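Local coordinates for ferritin like protein (PDB 3HL1) that is of unknown function but belongs to the ferritin-like family and probably binds metal, at residues Pro85-Thr93 against Thr139-Phe147; Val115-Pro124 against His233-Arg241. All coordinates share one frame; numbering follows the deposited sequence.

Contact 1 (Pro85-Thr93 against Thr139-Phe147); sequences PHIDFDLDT and TDYGSIGEF
The imidazole of H86 lies between T139 and F147, where a single beta bridge, I87 with Y141, joins a loop of the ferritin-like fold to the approach to helix 144-157. Two backbone bonds make the bridge, Y141 N to H86 O at 2.9 Å and D88 N to Y141 O at 2.8 Å. H86 ND1 donates almost within its ring plane to T139 O (2.8 Å), and T139 OG1 adds a weak bond to the same nitrogen, so that the ring is held at one edge. F147 presents an edge to the face of this imidazole in an offset edge-to-face pair, planes 85° apart, its CE2 also meeting H86 CB. With CG1 beside the backbone N (chi1 -59°) and a second bend at chi2, I87 turns CD1 back across the contact onto the backbone of S143, 3.6 Å from S143 C. L91 lays CD1 against D140 O and the peptide between Y141 and G142. Just after the bridge, S143 is the N-cap of the helix, its OG accepting from E146 N, while E146 OE1, also salt-bridged to R130, takes the G142 N-H from above the carboxylate plane.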
loop_
_atom_site.group_PDB
_atom_site.type_symbol
_atom_site.label_atom_id
_atom_site.label_comp_id
_atom_site.label_asym_id
_atom_site.label_seq_id
_atom_site.Cartn_x
_atom_site.Cartn_y
_atom_site.Cartn_z
ATOM N N PRO A 85 -5.237 -2.671 7.769
ATOM C CA PRO A 85 -6.085 -3.638 7.032
ATOM C C PRO A 85 -5.480 -5.037 6.900
ATOM O O PRO A 85 -4.395 -5.195 6.354
ATOM C CB PRO A 85 -6.289 -2.972 5.656
ATOM C CG PRO A 85 -6.156 -1.455 5.970
ATOM C CD PRO A 85 -5.096 -1.395 7.049
ATOM N N HIS A 86 -6.161 -6.037 7.464
ATOM C CA HIS A 86 -5.857 -7.467 7.195
ATOM C C HIS A 86 -4.587 -7.994 7.873
ATOM O O HIS A 86 -4.103 -9.058 7.527
ATOM C CB HIS A 86 -5.885 -7.761 5.660
ATOM C CG HIS A 86 -7.210 -7.429 5.015
ATOM N ND1 HIS A 86 -8.362 -8.115 5.304
ATOM C CD2 HIS A 86 -7.575 -6.431 4.176
ATOM C CE1 HIS A 86 -9.379 -7.565 4.664
ATOM N NE2 HIS A 86 -8.926 -6.548 3.960
ATOM N N ILE A 87 -4.052 -7.220 8.816
ATOM C CA ILE A 87 -2.838 -7.587 9.555
ATOM C C ILE A 87 -3.139 -7.641 11.055
ATOM O O ILE A 87 -3.727 -6.732 11.615
ATOM C CB ILE A 87 -1.652 -6.640 9.315
ATOM C CG1 ILE A 87 -1.288 -6.594 7.821
ATOM C CG2 ILE A 87 -0.432 -7.085 10.165
ATOM C CD1 ILE A 87 -0.915 -7.960 7.202
ATOM N N ASP A 88 -2.819 -8.769 11.646
ATOM C CA ASP A 88 -2.901 -8.986 13.117
ATOM C C ASP A 88 -1.547 -9.432 13.652
ATOM O O ASP A 88 -1.145 -10.579 13.491
ATOM C CB ASP A 88 -3.925 -10.090 13.382
ATOM C CG ASP A 88 -4.208 -10.311 14.872
ATOM O OD1 ASP A 88 -3.633 -9.597 15.744
ATOM O OD2 ASP A 88 -5.005 -11.238 15.148
ATOM N N PHE A 89 -0.849 -8.534 14.332
ATOM C CA PHE A 89 0.500 -8.830 14.813
ATOM C C PHE A 89 0.485 -9.839 15.970
ATOM O O PHE A 89 1.506 -10.443 16.273
ATOM C CB PHE A 89 1.240 -7.538 15.175
ATOM C CG PHE A 89 1.414 -6.613 13.993
ATOM C CD1 PHE A 89 2.148 -7.008 12.904
ATOM C CD2 PHE A 89 0.800 -5.374 13.963
ATOM C CE1 PHE A 89 2.306 -6.175 11.803
ATOM C CE2 PHE A 89 0.921 -4.526 12.853
ATOM C CZ PHE A 89 1.677 -4.933 11.759
ATOM N N ASP A 90 -0.691 -10.009 16.570
ATOM C CA ASP A 90 -0.917 -10.952 17.670
ATOM C C ASP A 90 -0.731 -12.351 17.147
ATOM O O ASP A 90 -0.594 -13.282 17.913
ATOM C CB ASP A 90 -2.350 -10.897 18.223
ATOM C CG ASP A 90 -2.667 -9.623 18.985
ATOM O OD1 ASP A 90 -1.741 -8.902 19.416
ATOM O OD2 ASP A 90 -3.880 -9.368 19.173
ATOM N N LEU A 91 -0.785 -12.524 15.834
ATOM C CA LEU A 91 -0.552 -13.840 15.254
ATOM C C LEU A 91 0.927 -14.243 15.251
ATOM O O LEU A 91 1.263 -15.401 15.036
ATOM C CB LEU A 91 -1.114 -13.926 13.838
ATOM C CG LEU A 91 -2.625 -13.736 13.679
ATOM C CD1 LEU A 91 -3.003 -13.659 12.237
ATOM C CD2 LEU A 91 -3.359 -14.910 14.354
ATOM N N ASP A 92 1.810 -13.277 15.433
ATOM C CA ASP A 92 3.228 -13.490 15.241
ATOM C C ASP A 92 3.925 -13.732 16.579
ATOM O O ASP A 92 3.505 -13.220 17.598
ATOM C CB ASP A 92 3.847 -12.239 14.592
ATOM C CG ASP A 92 3.234 -11.900 13.256
ATOM O OD1 ASP A 92 2.793 -12.857 12.582
ATOM O OD2 ASP A 92 3.183 -10.697 12.889
ATOM N N THR A 93 5.031 -14.459 16.536
ATOM C CA THR A 93 5.823 -14.756 17.732
ATOM C C THR A 93 7.316 -14.500 17.417
ATOM O O THR A 93 7.877 -15.076 16.476
ATOM C CB THR A 93 5.558 -16.204 18.168
ATOM O OG1 THR A 93 5.904 -17.068 17.089
ATOM C CG2 THR A 93 4.035 -16.444 18.508
ATOM N N THR A 139 -9.100 -13.622 7.018
ATOM C CA THR A 139 -9.079 -12.221 6.665
ATOM C C THR A 139 -7.859 -11.470 7.241
ATOM O O THR A 139 -7.498 -10.429 6.702
ATOM C CB THR A 139 -10.396 -11.472 7.094
ATOM O OG1 THR A 139 -10.236 -10.065 6.827
ATOM C CG2 THR A 139 -10.683 -11.661 8.557
ATOM N N ASP A 140 -7.276 -11.975 8.330
ATOM C CA ASP A 140 -6.142 -11.368 8.986
ATOM C C ASP A 140 -4.936 -12.284 8.953
ATOM O O ASP A 140 -5.009 -13.506 9.205
ATOM C CB ASP A 140 -6.452 -11.016 10.434
ATOM C CG ASP A 140 -7.423 -9.848 10.582
ATOM O OD1 ASP A 140 -7.337 -8.894 9.823
ATOM O OD2 ASP A 140 -8.221 -9.845 11.547
ATOM N N TYR A 141 -3.795 -11.676 8.667
ATOM C CA TYR A 141 -2.552 -12.404 8.568
ATOM C C TYR A 141 -1.476 -11.734 9.446
ATOM O O TYR A 141 -1.614 -10.593 9.862
ATOM C CB TYR A 141 -2.134 -12.447 7.071
ATOM C CG TYR A 141 -3.123 -13.108 6.131
ATOM C CD1 TYR A 141 -4.150 -12.386 5.505
ATOM C CD2 TYR A 141 -3.037 -14.457 5.863
ATOM C CE1 TYR A 141 -5.045 -13.007 4.680
ATOM C CE2 TYR A 141 -3.917 -15.084 5.012
ATOM C CZ TYR A 141 -4.925 -14.360 4.423
ATOM O OH TYR A 141 -5.789 -15.053 3.592
ATOM N N GLY A 142 -0.381 -12.449 9.704
ATOM C CA GLY A 142 0.692 -11.913 10.537
ATOM C C GLY A 142 1.666 -10.989 9.837
ATOM O O GLY A 142 2.469 -10.336 10.474
ATOM N N SER A 143 1.593 -10.959 8.505
ATOM C CA SER A 143 2.494 -10.161 7.660
ATOM C C SER A 143 1.890 -10.050 6.258
ATOM O O SER A 143 1.038 -10.841 5.903
ATOM C CB SER A 143 3.855 -10.860 7.511
ATOM O OG SER A 143 3.735 -12.178 6.937
ATOM N N ILE A 144 2.405 -9.122 5.462
ATOM C CA ILE A 144 1.982 -8.958 4.089
ATOM C C ILE A 144 2.388 -10.164 3.283
ATOM O O ILE A 144 1.622 -10.638 2.457
ATOM C CB ILE A 144 2.578 -7.667 3.455
ATOM C CG1 ILE A 144 1.963 -6.453 4.131
ATOM C CG2 ILE A 144 2.325 -7.668 1.962
ATOM C CD1 ILE A 144 2.540 -5.096 3.628
ATOM N N GLY A 145 3.574 -10.685 3.555
ATOM C CA GLY A 145 4.085 -11.837 2.904
ATOM C C GLY A 145 3.198 -13.034 3.077
ATOM O O GLY A 145 3.001 -13.805 2.113
ATOM N N GLU A 146 2.662 -13.214 4.285
ATOM C CA GLU A 146 1.747 -14.328 4.519
ATOM C C GLU A 146 0.448 -14.164 3.724
ATOM O O GLU A 146 -0.141 -15.130 3.185
ATOM C CB GLU A 146 1.393 -14.444 6.001
ATOM C CG GLU A 146 0.543 -15.689 6.303
ATOM C CD GLU A 146 -0.070 -15.730 7.711
ATOM O OE1 GLU A 146 0.372 -14.963 8.584
ATOM O OE2 GLU A 146 -0.996 -16.566 7.932
ATOM N N PHE A 147 -0.068 -12.952 3.720
ATOM C CA PHE A 147 -1.251 -12.630 2.887
ATOM C C PHE A 147 -0.974 -13.087 1.432
ATOM O O PHE A 147 -1.787 -13.804 0.821
ATOM C CB PHE A 147 -1.516 -11.121 2.928
ATOM C CG PHE A 147 -2.910 -10.700 2.388
ATOM C CD1 PHE A 147 -3.462 -11.275 1.263
ATOM C CD2 PHE A 147 -3.633 -9.728 3.030
ATOM C CE1 PHE A 147 -4.720 -10.908 0.808
ATOM C CE2 PHE A 147 -4.894 -9.363 2.570
ATOM C CZ PHE A 147 -5.429 -9.977 1.468
#

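Contact 2 (Val115-Pro124 against His233-Arg241); sequences VNTMCLIEYP and HFQRFDFIR
Helices 115-121 and 233-241 run antiparallel, their axes 158° apart in direction and 8.6 Å apart at closest approach. C119 is the knob of a knobs-into-holes contact, seated among F234, F237, D238 and R241, with SG 3.5 Å from F237 C. M118 comes over one face of the F237 ring: a bend at chi3 (76°) folds CE back to 3.8 Å from the ring centroid, a CH-pi contact, with SE farther out above the same face in a Met-aromatic contact. In this pair of helices from the ferritin-like fold, the direct hydrogen bond between the segments lies where helix 112-121 ends. There H233 ND1 donates in its own ring plane to E122 OE2 (2.7 Å), approaching from above the carboxylate plane. Y29 OH bonds to the same oxygen and Q53 holds H233 NE2, so both nitrogens of the buried imidazole are engaged and its rotation is fixed. Beyond the helix end, P124 sets CD squarely over the centre of the F234 ring, 3.6 Å from its centroid, while Y123 turns an edge toward the F234 face and C119 O meets that ring at its edge. At the other end V115 CG1 packs on R241 CB. R241 grips D238 OD1 side-on through NE and NH2, and a water bridges R241 NH1 to OD1 of N116, a residue whose ND2 is bonded to P102 O.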
loop_
_atom_site.group_PDB
_atom_site.type_symbol
_atom_site.label_atom_id
_atom_site.label_comp_id
_atom_site.label_asym_id
_atom_site.label_seq_id
_atom_site.Cartn_x
_atom_site.Cartn_y
_atom_site.Cartn_z
ATOM N N VAL A 115 7.587 5.779 12.098
ATOM C CA VAL A 115 8.630 4.900 11.566
ATOM C C VAL A 115 8.474 3.492 12.113
ATOM O O VAL A 115 8.551 2.527 11.360
ATOM C CB VAL A 115 10.027 5.474 11.827
ATOM C CG1 VAL A 115 11.089 4.408 11.488
ATOM C CG2 VAL A 115 10.150 6.733 10.926
ATOM N N ASN A 116 8.146 3.354 13.402
ATOM C CA ASN A 116 7.836 2.020 13.940
ATOM C C ASN A 116 6.701 1.288 13.189
ATOM O O ASN A 116 6.834 0.070 12.870
ATOM C CB ASN A 116 7.469 2.072 15.442
ATOM C CG ASN A 116 8.679 2.185 16.339
ATOM O OD1 ASN A 116 9.803 1.814 15.959
ATOM N ND2 ASN A 116 8.465 2.727 17.539
ATOM N N THR A 117 5.608 2.009 12.951
ATOM C CA THR A 117 4.457 1.515 12.175
ATOM C C THR A 117 4.860 1.074 10.761
ATOM O O THR A 117 4.412 0.047 10.296
ATOM C CB THR A 117 3.360 2.566 12.124
ATOM O OG1 THR A 117 3.097 3.029 13.454
ATOM C CG2 THR A 117 2.061 1.982 11.481
HETATM N N MSE A 118 5.699 1.876 10.085
HETATM C CA MSE A 118 6.239 1.530 8.755
HETATM C C MSE A 118 7.059 0.233 8.761
HETATM O O MSE A 118 6.886 -0.614 7.868
HETATM C CB MSE A 118 7.010 2.718 8.188
HETATM C CG MSE A 118 6.067 3.846 7.929
HETATM SE SE MSE A 118 6.986 5.461 7.412
HETATM C CE MSE A 118 7.367 5.040 5.813
ATOM N N CYS A 119 7.820 0.026 9.837
ATOM C CA CYS A 119 8.588 -1.214 10.049
ATOM C C CYS A 119 7.650 -2.402 10.259
ATOM O O CYS A 119 7.841 -3.476 9.678
ATOM C CB CYS A 119 9.551 -1.102 11.235
ATOM S SG CYS A 119 10.973 -0.011 10.955
ATOM N N LEU A 120 6.608 -2.192 11.042
ATOM C CA LEU A 120 5.572 -3.202 11.284
ATOM C C LEU A 120 4.826 -3.603 10.012
ATOM O O LEU A 120 4.635 -4.788 9.745
ATOM C CB LEU A 120 4.577 -2.654 12.304
ATOM C CG LEU A 120 4.996 -2.730 13.762
ATOM C CD1 LEU A 120 4.103 -1.847 14.588
ATOM C CD2 LEU A 120 4.905 -4.165 14.225
ATOM N N ILE A 121 4.429 -2.630 9.224
ATOM C CA ILE A 121 3.688 -2.913 7.973
ATOM C C ILE A 121 4.495 -3.831 7.075
ATOM O O ILE A 121 3.942 -4.732 6.473
ATOM C CB ILE A 121 3.354 -1.625 7.217
ATOM C CG1 ILE A 121 2.242 -0.861 7.910
ATOM C CG2 ILE A 121 2.908 -1.905 5.783
ATOM C CD1 ILE A 121 2.323 0.655 7.573
ATOM N N GLU A 122 5.788 -3.557 6.958
ATOM C CA GLU A 122 6.664 -4.304 6.093
ATOM C C GLU A 122 7.386 -5.466 6.784
ATOM O O GLU A 122 8.324 -6.033 6.228
ATOM C CB GLU A 122 7.718 -3.356 5.480
ATOM C CG GLU A 122 7.157 -2.102 4.754
ATOM C CD GLU A 122 6.610 -2.378 3.346
ATOM O OE1 GLU A 122 6.529 -3.570 2.899
ATOM O OE2 GLU A 122 6.252 -1.384 2.668
ATOM N N TYR A 123 6.950 -5.812 7.981
ATOM C CA TYR A 123 7.573 -6.867 8.774
ATOM C C TYR A 123 7.633 -8.172 7.973
ATOM O O TYR A 123 6.586 -8.625 7.460
ATOM C CB TYR A 123 6.770 -7.110 10.043
ATOM C CG TYR A 123 7.472 -7.955 11.072
ATOM C CD1 TYR A 123 8.672 -7.530 11.657
ATOM C CD2 TYR A 123 6.908 -9.148 11.511
ATOM C CE1 TYR A 123 9.280 -8.284 12.608
ATOM C CE2 TYR A 123 7.526 -9.901 12.479
ATOM C CZ TYR A 123 8.722 -9.451 13.006
ATOM O OH TYR A 123 9.335 -10.156 13.997
ATOM N N PRO A 124 8.838 -8.778 7.850
ATOM C CA PRO A 124 9.011 -9.952 6.985
ATOM C C PRO A 124 8.335 -11.214 7.509
ATOM O O PRO A 124 8.358 -11.516 8.688
ATOM C CB PRO A 124 10.546 -10.150 6.959
ATOM C CG PRO A 124 11.108 -8.856 7.386
ATOM C CD PRO A 124 10.140 -8.363 8.410
ATOM N N HIS A 233 11.639 -2.597 1.558
ATOM C CA HIS A 233 11.011 -1.541 2.372
ATOM C C HIS A 233 11.312 -1.741 3.876
ATOM O O HIS A 233 11.631 -0.787 4.623
ATOM C CB HIS A 233 9.495 -1.522 2.147
ATOM C CG HIS A 233 9.082 -1.085 0.772
ATOM N ND1 HIS A 233 7.754 -0.911 0.414
ATOM C CD2 HIS A 233 9.813 -0.810 -0.340
ATOM C CE1 HIS A 233 7.688 -0.525 -0.847
ATOM N NE2 HIS A 233 8.920 -0.490 -1.342
ATOM N N PHE A 234 11.225 -2.992 4.327
ATOM C CA PHE A 234 11.482 -3.272 5.738
ATOM C C PHE A 234 12.873 -2.775 6.118
ATOM O O PHE A 234 13.034 -1.982 7.054
ATOM C CB PHE A 234 11.362 -4.756 6.072
ATOM C CG PHE A 234 11.585 -5.028 7.520
ATOM C CD1 PHE A 234 10.666 -4.573 8.471
ATOM C CD2 PHE A 234 12.722 -5.670 7.964
ATOM C CE1 PHE A 234 10.868 -4.776 9.817
ATOM C CE2 PHE A 234 12.912 -5.878 9.309
ATOM C CZ PHE A 234 11.984 -5.428 10.238
ATOM N N GLN A 235 13.875 -3.219 5.370
ATOM C CA GLN A 235 15.250 -2.824 5.660
ATOM C C GLN A 235 15.429 -1.294 5.614
ATOM O O GLN A 235 15.995 -0.705 6.531
ATOM C CB GLN A 235 16.186 -3.563 4.710
ATOM C CG GLN A 235 16.461 -5.027 5.147
ATOM C CD GLN A 235 15.564 -6.098 4.467
ATOM O OE1 GLN A 235 14.329 -5.989 4.427
ATOM N NE2 GLN A 235 16.208 -7.161 3.961
ATOM N N ARG A 236 14.910 -0.655 4.576
ATOM C CA ARG A 236 14.922 0.812 4.455
ATOM C C ARG A 236 14.410 1.514 5.707
ATOM O O ARG A 236 15.022 2.459 6.206
ATOM C CB ARG A 236 13.967 1.263 3.330
ATOM C CG ARG A 236 14.403 1.028 1.916
ATOM C CD ARG A 236 13.241 1.481 1.029
ATOM N NE ARG A 236 13.372 1.003 -0.338
ATOM C CZ ARG A 236 13.719 1.751 -1.374
ATOM N NH1 ARG A 236 13.962 3.052 -1.242
ATOM N NH2 ARG A 236 13.811 1.182 -2.567
ATOM N N PHE A 237 13.238 1.068 6.174
ATOM C CA PHE A 237 12.543 1.684 7.299
ATOM C C PHE A 237 13.220 1.382 8.620
ATOM O O PHE A 237 13.282 2.243 9.468
ATOM C CB PHE A 237 11.042 1.296 7.334
ATOM C CG PHE A 237 10.260 1.689 6.055
ATOM C CD1 PHE A 237 10.683 2.737 5.234
ATOM C CD2 PHE A 237 9.081 0.999 5.695
ATOM C CE1 PHE A 237 9.966 3.077 4.083
ATOM C CE2 PHE A 237 8.386 1.326 4.551
ATOM C CZ PHE A 237 8.809 2.368 3.747
ATOM N N ASP A 238 13.750 0.171 8.773
ATOM C CA ASP A 238 14.540 -0.168 9.957
ATOM C C ASP A 238 15.813 0.693 10.006
ATOM O O ASP A 238 16.245 1.122 11.059
ATOM C CB ASP A 238 14.843 -1.659 9.957
ATOM C CG ASP A 238 15.475 -2.132 11.260
ATOM O OD1 ASP A 238 14.917 -1.859 12.349
ATOM O OD2 ASP A 238 16.542 -2.769 11.167
ATOM N N PHE A 239 16.390 0.975 8.847
ATOM C CA PHE A 239 17.524 1.885 8.753
ATOM C C PHE A 239 17.185 3.262 9.314
ATOM O O PHE A 239 17.914 3.801 10.143
ATOM C CB PHE A 239 17.983 1.998 7.305
ATOM C CG PHE A 239 19.075 3.001 7.096
ATOM C CD1 PHE A 239 20.420 2.634 7.271
ATOM C CD2 PHE A 239 18.778 4.295 6.696
ATOM C CE1 PHE A 239 21.460 3.567 7.072
ATOM C CE2 PHE A 239 19.804 5.233 6.502
ATOM C CZ PHE A 239 21.153 4.853 6.680
ATOM N N ILE A 240 16.049 3.809 8.887
ATOM C CA ILE A 240 15.614 5.121 9.343
ATOM C C ILE A 240 15.367 5.072 10.838
ATOM O O ILE A 240 15.773 5.981 11.558
ATOM C CB ILE A 240 14.335 5.621 8.594
ATOM C CG1 ILE A 240 14.643 5.870 7.110
ATOM C CG2 ILE A 240 13.783 6.889 9.235
ATOM C CD1 ILE A 240 13.398 5.964 6.202
ATOM N N ARG A 241 14.720 4.001 11.302
ATOM C CA ARG A 241 14.401 3.848 12.730
ATOM C C ARG A 241 15.644 3.945 13.619
ATOM O O ARG A 241 15.571 4.471 14.735
ATOM C CB ARG A 241 13.702 2.513 12.989
ATOM C CG ARG A 241 13.116 2.346 14.388
ATOM C CD ARG A 241 12.498 0.944 14.493
ATOM N NE ARG A 241 13.516 -0.117 14.338
ATOM C CZ ARG A 241 14.170 -0.738 15.339
ATOM N NH1 ARG A 241 13.923 -0.450 16.619
ATOM N NH2 ARG A 241 15.075 -1.683 15.074
HETATM O O HOH W 1 11.864 1.289 17.603
#

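In the fold
Contacts 1 and 2 have centres 15 Å apart and alternate along the chain, since 115-124 falls between the two segments of contact 1. They meet directly: I144 CD1 lies 3.2 Å from I121 O, F89 CE1 3.4 Å from L120 O, and S143 CB 3.5 Å from Y123 O. F89 and the start of helix 144-157 are thus packed around the end of helix 112-121, while contact 2 joins that helix to 233-242. Helix 8-35 touches both, through L21 at I87 and I144 and through Y29 at M118 and E122. Unidentified ligand atoms, probably from the crystallisation liquor, lie about 4 Å from the I144 side chain and hydrogen-bond to E122 OE1; such molecules often mark pockets.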